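Local coordinates for Eps1p (Saccharomyces cerevisiae, PDB 4TW5), which belongs to the thioredoxin superfamily and contains, in this fragment, two thioredoxin-like domains, each with its own mixed beta-sheet and a CXXC disulfide, at residues Asp125-Leu128 with Asp129-Lys132. Residues are numbered along the deposited sequence; the frame is centred on the assembly and turned at random.
Sequences DTDL and DSAK
D127 reaches forward over the start of the short 3-10 segment L128-S130, and its carboxylate meets D129 and S130. Its CB comes within 4.0 Å of the S130 OG. With CG anti to the backbone N (chi1 -177°), the carboxylate is carried toward the next residues of the chain, and CG lies 3.9 Å from the D129 N. From there the two oxygens diverge. OD1 of D127 accepts a weak hydrogen bond from the D129 N at 3.3 Å, the i to i+2 link of an Asx turn, and also touches the D129 CB. OD2 of D127 faces the S130 OG at 3.4 Å; it and the D127 O compete, both weakly, for the single hydroxyl proton. The D127 and D129 carboxylates are turned 39° apart, and their OD1 atoms lie 4.1 Å from each other, a like-charge approach that the exposed setting probably softens. This segment belongs to the connection between the two thioredoxin-like domains, after helix 121-124 and before strand 136-137. Two consecutive i+3 to i backbone bonds hold it: S130 N to D127 O (3.2 Å) and A131 N to L128 O (3.1 Å). The L128 O also accepts a hydrogen bond from K188 NZ of helix 180-196. The buried L128 side chain leaves the segment to pack on P121, R185 and I189, while A131 CB touches R192.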
loop_
_atom_site.group_PDB
_atom_site.type_symbol
_atom_site.label_atom_id
_atom_site.label_comp_id
_atom_site.label_asym_id
_atom_site.label_seq_id
_atom_site.Cartn_x
_atom_site.Cartn_y
_atom_site.Cartn_z
ATOM N N ASP A 125 6.718 37.236 -21.222
ATOM C CA ASP A 125 5.427 36.656 -21.599
ATOM C C ASP A 125 5.549 35.913 -22.911
ATOM O O ASP A 125 4.846 36.204 -23.873
ATOM C CB ASP A 125 4.338 37.733 -21.656
ATOM C CG ASP A 125 4.193 38.472 -20.330
ATOM O OD1 ASP A 125 3.901 37.815 -19.297
ATOM O OD2 ASP A 125 4.398 39.703 -20.314
ATOM N N THR A 126 6.479 34.966 -22.937
ATOM C CA THR A 126 6.639 34.063 -24.067
ATOM C C THR A 126 5.827 32.804 -23.791
ATOM O O THR A 126 5.312 32.615 -22.695
ATOM C CB THR A 126 8.120 33.696 -24.329
ATOM O OG1 THR A 126 8.628 32.903 -23.252
ATOM C CG2 THR A 126 8.962 34.955 -24.505
ATOM N N ASP A 127 5.752 31.924 -24.775
ATOM C CA ASP A 127 4.823 30.808 -24.717
ATOM C C ASP A 127 5.468 29.501 -24.320
ATOM O O ASP A 127 6.165 28.878 -25.119
ATOM C CB ASP A 127 4.170 30.660 -26.096
ATOM C CG ASP A 127 3.136 29.566 -26.144
ATOM O OD1 ASP A 127 2.571 29.197 -25.084
ATOM O OD2 ASP A 127 2.918 29.055 -27.259
ATOM N N LEU A 128 5.159 29.057 -23.109
ATOM C CA LEU A 128 5.743 27.849 -22.524
ATOM C C LEU A 128 5.391 26.568 -23.291
ATOM O O LEU A 128 6.160 25.610 -23.273
ATOM C CB LEU A 128 5.318 27.718 -21.062
ATOM C CG LEU A 128 5.955 26.621 -20.217
ATOM C CD1 LEU A 128 7.488 26.835 -20.060
ATOM C CD2 LEU A 128 5.239 26.512 -18.882
ATOM N N ASP A 129 4.247 26.557 -23.973
ATOM C CA ASP A 129 3.807 25.406 -24.783
ATOM C C ASP A 129 4.744 25.054 -25.934
ATOM O O ASP A 129 4.718 23.938 -26.435
ATOM C CB ASP A 129 2.433 25.683 -25.404
ATOM C CG ASP A 129 1.282 25.558 -24.431
ATOM O OD1 ASP A 129 1.467 25.682 -23.194
ATOM O OD2 ASP A 129 0.148 25.408 -24.951
ATOM N N SER A 130 5.543 26.013 -26.386
ATOM C CA SER A 130 6.463 25.750 -27.489
ATOM C C SER A 130 7.622 24.890 -27.028
ATOM O O SER A 130 8.278 24.242 -27.838
ATOM C CB SER A 130 7.008 27.063 -28.054
ATOM O OG SER A 130 5.934 27.899 -28.453
ATOM N N ALA A 131 7.853 24.856 -25.719
ATOM C CA ALA A 131 9.005 24.131 -25.196
ATOM C C ALA A 131 8.602 22.801 -24.573
ATOM O O ALA A 131 7.468 22.628 -24.110
ATOM C CB ALA A 131 9.733 24.965 -24.212
ATOM N N LYS A 132 9.530 21.859 -24.609
ATOM C CA LYS A 132 9.380 20.574 -23.942
ATOM C C LYS A 132 9.639 20.738 -22.444
ATOM O O LYS A 132 10.382 21.632 -22.029
ATOM C CB LYS A 132 10.348 19.557 -24.524
ATOM C CG LYS A 132 9.976 18.110 -24.309
ATOM C CD LYS A 132 11.238 17.287 -24.016
ATOM C CE LYS A 132 12.342 17.598 -25.000
ATOM N NZ LYS A 132 13.614 16.880 -24.661
#